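Local coordinates for inositol-1,4,5-trisphosphate 5-phosphatase 1 (Schizosaccharomyces pombe, PDB 1I9Z), which removes the 5-phosphate from soluble and lipid inositol phosphates, including phosphatidylinositol 4,5-bisphosphate, in a magnesium-dependent reaction that serves membrane trafficking and signalling, at residues L54-V66 / Q109-C123. Sequence-based numbering, arbitrary orientation.
Sequences LADIYVVGFQEIV and QLVGTALMIFCKESC. With CA (calcium ion), chain B.
Antiparallel strands 57-63 and 113-120 pair within one of the two sheets of the catalytic 5-phosphatase domain, and paired backbone bonds join Y58 to F118, V60 to M116 and F62 to A114. The V60 N to M116 O bond, 2.9 Å long, is nearly straight (173°). Side chains of these hydrogen-bonded pairs share the face overlain by helix 78-94. There M116 reaches the ring of F62: with CG between its backbone N and carbonyl carbon (chi1 54°) and a bend at chi3, its sulfur lies in the ring plane at the edge, a Met-aromatic contact, and M116 CE sits 3.6 Å from F62 CE1. W84 of the helix meets the same ring.

The opposite face looks into the DNase I-like sandwich, toward strand 158-166, where V59 touches F162. V59 CG1 packs on L115 CD1 (3.8 Å), V59 and I117 run side by side, and I57 CG2 meets I117 CG2.

Beyond F62 the strand leads to E64, whose OE2 binds the calcium ion at 2.8 Å; the E64 side chain lies about 6 Å from the bound inositol 1,4-bisphosphate, and N33 also hydrogen-bonds OE2. Next to it, at the type II' turn L110-T113, I65 N donates to G112 O (2.9 Å), meeting a lone pair of that oxygen in the carbonyl plane, while I65 CD1 presses tightly on A114 CB (3.5 Å). At the other end the extended K120 chain crosses the D56 side chain at a slant and places NZ 2.7 Å from D56 OD1 in a salt bridge; OD2 of that carboxylate accepts from K26 N, and a water links K120 NZ to L54 O.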
loop_
_atom_site.group_PDB
_atom_site.type_symbol
_atom_site.label_atom_id
_atom_site.label_comp_id
_atom_site.label_asym_id
_atom_site.label_seq_id
_atom_site.Cartn_x
_atom_site.Cartn_y
_atom_site.Cartn_z
ATOM N N LEU A 54 17.574 4.542 -3.795
ATOM C CA LEU A 54 16.444 5.067 -3.025
ATOM C C LEU A 54 15.249 5.090 -3.968
ATOM O O LEU A 54 15.395 5.316 -5.196
ATOM C CB LEU A 54 16.754 6.485 -2.563
ATOM C CG LEU A 54 18.030 6.639 -1.724
ATOM C CD1 LEU A 54 18.367 8.120 -1.676
ATOM C CD2 LEU A 54 17.823 6.074 -0.313
ATOM N N ALA A 55 14.051 4.905 -3.414
ATOM C CA ALA A 55 12.855 4.896 -4.239
ATOM C C ALA A 55 12.445 6.299 -4.669
ATOM O O ALA A 55 12.875 7.281 -4.068
ATOM C CB ALA A 55 11.673 4.259 -3.450
ATOM N N ASP A 56 11.554 6.367 -5.641
ATOM C CA ASP A 56 11.008 7.662 -6.065
ATOM C C ASP A 56 9.925 8.117 -5.080
ATOM O O ASP A 56 9.771 9.307 -4.798
ATOM C CB ASP A 56 10.414 7.506 -7.449
ATOM C CG ASP A 56 11.513 7.168 -8.480
ATOM O OD1 ASP A 56 12.502 7.916 -8.489
ATOM O OD2 ASP A 56 11.396 6.196 -9.231
ATOM N N ILE A 57 9.182 7.141 -4.555
ATOM C CA ILE A 57 8.071 7.443 -3.665
ATOM C C ILE A 57 8.167 6.514 -2.469
ATOM O O ILE A 57 8.343 5.318 -2.667
ATOM C CB ILE A 57 6.716 7.189 -4.395
ATOM C CG1 ILE A 57 6.681 8.025 -5.676
ATOM C CG2 ILE A 57 5.518 7.565 -3.499
ATOM C CD1 ILE A 57 5.427 7.819 -6.534
ATOM N N TYR A 58 8.120 7.102 -1.258
ATOM C CA TYR A 58 8.051 6.337 -0.029
ATOM C C TYR A 58 6.640 6.484 0.568
ATOM O O TYR A 58 6.156 7.632 0.818
ATOM C CB TYR A 58 9.056 6.810 1.018
ATOM C CG TYR A 58 10.430 6.359 0.734
ATOM C CD1 TYR A 58 11.191 7.026 -0.204
ATOM C CD2 TYR A 58 10.968 5.215 1.372
ATOM C CE1 TYR A 58 12.457 6.579 -0.556
ATOM C CE2 TYR A 58 12.290 4.760 1.035
ATOM C CZ TYR A 58 12.995 5.456 0.050
ATOM O OH TYR A 58 14.215 5.033 -0.414
ATOM N N VAL A 59 5.977 5.339 0.812
ATOM C CA VAL A 59 4.624 5.367 1.374
ATOM C C VAL A 59 4.771 4.687 2.725
ATOM O O VAL A 59 5.086 3.508 2.823
ATOM C CB VAL A 59 3.593 4.601 0.422
ATOM C CG1 VAL A 59 2.180 4.527 1.136
ATOM C CG2 VAL A 59 3.509 5.342 -0.949
ATOM N N VAL A 60 4.565 5.448 3.802
ATOM C CA VAL A 60 4.730 4.947 5.153
ATOM C C VAL A 60 3.439 4.993 5.959
ATOM O O VAL A 60 2.816 6.058 6.100
ATOM C CB VAL A 60 5.800 5.800 5.905
ATOM C CG1 VAL A 60 6.138 5.166 7.285
ATOM C CG2 VAL A 60 7.092 5.955 5.011
ATOM N N GLY A 61 3.053 3.835 6.496
ATOM C CA GLY A 61 1.877 3.738 7.307
ATOM C C GLY A 61 2.231 3.274 8.701
ATOM O O GLY A 61 2.999 2.287 8.904
ATOM N N PHE A 62 1.691 3.991 9.685
ATOM C CA PHE A 62 1.885 3.659 11.089
ATOM C C PHE A 62 0.575 3.291 11.740
ATOM O O PHE A 62 -0.513 3.830 11.332
ATOM C CB PHE A 62 2.436 4.887 11.904
ATOM C CG PHE A 62 3.819 5.275 11.519
ATOM C CD1 PHE A 62 4.046 6.418 10.787
ATOM C CD2 PHE A 62 4.905 4.497 11.913
ATOM C CE1 PHE A 62 5.401 6.806 10.445
ATOM C CE2 PHE A 62 6.269 4.872 11.569
ATOM C CZ PHE A 62 6.492 6.029 10.844
ATOM N N GLN A 63 0.641 2.332 12.686
ATOM C CA GLN A 63 -0.503 2.029 13.541
ATOM C C GLN A 63 -0.067 2.271 14.996
ATOM O O GLN A 63 1.129 2.161 15.341
ATOM C CB GLN A 63 -1.038 0.625 13.368
ATOM C CG GLN A 63 -1.377 0.342 11.840
ATOM C CD GLN A 63 -0.129 -0.046 11.078
ATOM O OE1 GLN A 63 0.727 -0.758 11.624
ATOM N NE2 GLN A 63 -0.034 0.363 9.810
ATOM N N GLU A 64 -1.040 2.563 15.847
ATOM C CA GLU A 64 -0.786 2.853 17.267
ATOM C C GLU A 64 0.242 3.956 17.540
ATOM O O GLU A 64 1.162 3.779 18.383
ATOM C CB GLU A 64 -0.424 1.587 18.079
ATOM C CG GLU A 64 -1.521 0.525 17.916
ATOM C CD GLU A 64 -1.443 -0.558 18.948
ATOM O OE1 GLU A 64 -1.058 -0.249 20.107
ATOM O OE2 GLU A 64 -1.860 -1.687 18.663
ATOM N N ILE A 65 0.107 5.081 16.862
ATOM C CA ILE A 65 1.007 6.232 17.146
ATOM C C ILE A 65 0.821 6.522 18.651
ATOM O O ILE A 65 1.751 6.940 19.374
ATOM C CB ILE A 65 0.658 7.442 16.256
ATOM C CG1 ILE A 65 1.241 7.173 14.860
ATOM C CG2 ILE A 65 1.262 8.821 16.915
ATOM C CD1 ILE A 65 0.912 8.197 13.846
ATOM N N VAL A 66 -0.384 6.236 19.130
ATOM C CA VAL A 66 -0.671 6.279 20.560
ATOM C C VAL A 66 -1.074 4.814 20.864
ATOM O O VAL A 66 -1.915 4.227 20.175
ATOM C CB VAL A 66 -1.831 7.204 20.907
ATOM C CG1 VAL A 66 -2.090 7.121 22.437
ATOM C CG2 VAL A 66 -1.464 8.619 20.529
ATOM N N GLN A 109 -4.566 10.989 9.057
ATOM C CA GLN A 109 -4.581 10.274 10.328
ATOM C C GLN A 109 -5.967 9.935 10.792
ATOM O O GLN A 109 -6.900 10.745 10.582
ATOM C CB GLN A 109 -3.826 11.146 11.368
ATOM C CG GLN A 109 -3.894 10.599 12.770
ATOM C CD GLN A 109 -2.891 11.310 13.684
ATOM O OE1 GLN A 109 -2.584 12.484 13.459
ATOM N NE2 GLN A 109 -2.382 10.596 14.716
ATOM N N LEU A 110 -6.122 8.730 11.362
ATOM C CA LEU A 110 -7.413 8.294 11.973
ATOM C C LEU A 110 -7.012 7.689 13.308
ATOM O O LEU A 110 -6.471 6.568 13.399
ATOM C CB LEU A 110 -8.179 7.268 11.118
ATOM C CG LEU A 110 -9.511 6.906 11.802
ATOM C CD1 LEU A 110 -10.439 8.106 11.836
ATOM C CD2 LEU A 110 -10.126 5.669 11.041
ATOM N N VAL A 111 -7.240 8.472 14.374
ATOM C CA VAL A 111 -6.817 8.110 15.699
ATOM C C VAL A 111 -5.301 7.754 15.680
ATOM O O VAL A 111 -4.506 8.606 15.397
ATOM C CB VAL A 111 -7.585 6.978 16.318
ATOM C CG1 VAL A 111 -7.148 6.830 17.800
ATOM C CG2 VAL A 111 -9.129 7.284 16.212
ATOM N N GLY A 112 -4.906 6.517 15.979
ATOM C CA GLY A 112 -3.486 6.220 15.958
ATOM C C GLY A 112 -2.896 5.683 14.641
ATOM O O GLY A 112 -1.693 5.331 14.545
ATOM N N THR A 113 -3.737 5.603 13.640
ATOM C CA THR A 113 -3.314 5.142 12.324
ATOM C C THR A 113 -2.961 6.339 11.464
ATOM O O THR A 113 -3.753 7.296 11.436
ATOM C CB THR A 113 -4.482 4.327 11.677
ATOM O OG1 THR A 113 -4.798 3.240 12.551
ATOM C CG2 THR A 113 -4.080 3.840 10.278
ATOM N N ALA A 114 -1.781 6.319 10.804
ATOM C CA ALA A 114 -1.434 7.442 9.933
ATOM C C ALA A 114 -0.747 6.978 8.647
ATOM O O ALA A 114 -0.071 5.935 8.610
ATOM C CB ALA A 114 -0.519 8.455 10.686
ATOM N N LEU A 115 -0.914 7.758 7.605
ATOM C CA LEU A 115 -0.314 7.456 6.304
ATOM C C LEU A 115 0.403 8.723 5.856
ATOM O O LEU A 115 -0.150 9.826 5.927
ATOM C CB LEU A 115 -1.425 7.110 5.246
ATOM C CG LEU A 115 -0.880 6.691 3.874
ATOM C CD1 LEU A 115 -0.099 5.298 4.018
ATOM C CD2 LEU A 115 -2.094 6.587 2.852
ATOM N N MET A 116 1.653 8.591 5.446
ATOM C CA MET A 116 2.346 9.766 4.967
ATOM C C MET A 116 3.107 9.356 3.725
ATOM O O MET A 116 3.712 8.240 3.667
ATOM C CB MET A 116 3.295 10.318 6.058
ATOM C CG MET A 116 4.250 9.281 6.570
ATOM S SD MET A 116 5.172 9.892 8.108
ATOM C CE MET A 116 4.009 9.887 9.297
ATOM N N ILE A 117 3.094 10.239 2.722
ATOM C CA ILE A 117 3.730 9.911 1.452
ATOM C C ILE A 117 4.783 10.980 1.091
ATOM O O ILE A 117 4.497 12.195 1.163
ATOM C CB ILE A 117 2.633 9.805 0.345
ATOM C CG1 ILE A 117 1.686 8.609 0.653
ATOM C CG2 ILE A 117 3.355 9.578 -1.063
ATOM C CD1 ILE A 117 0.665 8.332 -0.480
ATOM N N PHE A 118 6.011 10.509 0.816
ATOM C CA PHE A 118 7.114 11.379 0.415
ATOM C C PHE A 118 7.559 11.050 -1.007
ATOM O O PHE A 118 7.490 9.887 -1.426
ATOM C CB PHE A 118 8.303 11.183 1.336
ATOM C CG PHE A 118 8.020 11.501 2.764
ATOM C CD1 PHE A 118 7.471 10.537 3.617
ATOM C CD2 PHE A 118 8.333 12.762 3.272
ATOM C CE1 PHE A 118 7.243 10.848 4.956
ATOM C CE2 PHE A 118 8.102 13.056 4.620
ATOM C CZ PHE A 118 7.561 12.101 5.433
ATOM N N CYS A 119 8.002 12.027 -1.783
ATOM C CA CYS A 119 8.521 11.692 -3.125
ATOM C C CYS A 119 9.735 12.564 -3.372
ATOM O O CYS A 119 9.971 13.568 -2.642
ATOM C CB CYS A 119 7.478 11.950 -4.220
ATOM S SG CYS A 119 6.822 13.640 -4.256
ATOM N N LYS A 120 10.517 12.174 -4.374
ATOM C CA LYS A 120 11.669 12.987 -4.743
ATOM C C LYS A 120 11.098 14.328 -5.238
ATOM O O LYS A 120 10.027 14.358 -5.857
ATOM C CB LYS A 120 12.412 12.322 -5.877
ATOM C CG LYS A 120 13.193 11.106 -5.475
ATOM C CD LYS A 120 13.680 10.386 -6.771
ATOM C CE LYS A 120 14.700 9.268 -6.493
ATOM N NZ LYS A 120 15.032 8.607 -7.846
ATOM N N GLU A 121 11.790 15.424 -4.980
ATOM C CA GLU A 121 11.307 16.717 -5.521
ATOM C C GLU A 121 11.116 16.657 -7.033
ATOM O O GLU A 121 10.186 17.251 -7.589
ATOM C CB GLU A 121 12.298 17.850 -5.184
ATOM C CG GLU A 121 12.250 18.207 -3.729
ATOM C CD GLU A 121 12.832 19.609 -3.389
ATOM O OE1 GLU A 121 12.825 20.495 -4.268
ATOM O OE2 GLU A 121 13.263 19.814 -2.219
ATOM N N SER A 122 11.989 15.906 -7.707
ATOM C CA SER A 122 11.903 15.775 -9.161
ATOM C C SER A 122 10.628 15.091 -9.642
ATOM O O SER A 122 10.261 15.215 -10.797
ATOM C CB SER A 122 13.124 15.023 -9.683
ATOM O OG SER A 122 13.242 13.743 -9.074
ATOM N N CYS A 123 9.935 14.365 -8.766
ATOM C CA CYS A 123 8.698 13.709 -9.182
ATOM C C CYS A 123 7.522 14.665 -9.096
ATOM O O CYS A 123 6.476 14.453 -9.708
ATOM C CB CYS A 123 8.361 12.507 -8.246
ATOM S SG CYS A 123 9.474 11.149 -8.419
HETATM CA CA CA B . -0.620 -3.056 20.812
HETATM O O HOH W 1 17.008 6.600 -6.941
HETATM O O HOH W 2 -2.747 -3.482 20.257
HETATM O O HOH W 3 -1.889 -2.215 23.170
HETATM O O HOH W 4 -0.065 -4.921 21.855
HETATM O O HOH W 5 1.019 -2.924 19.250
#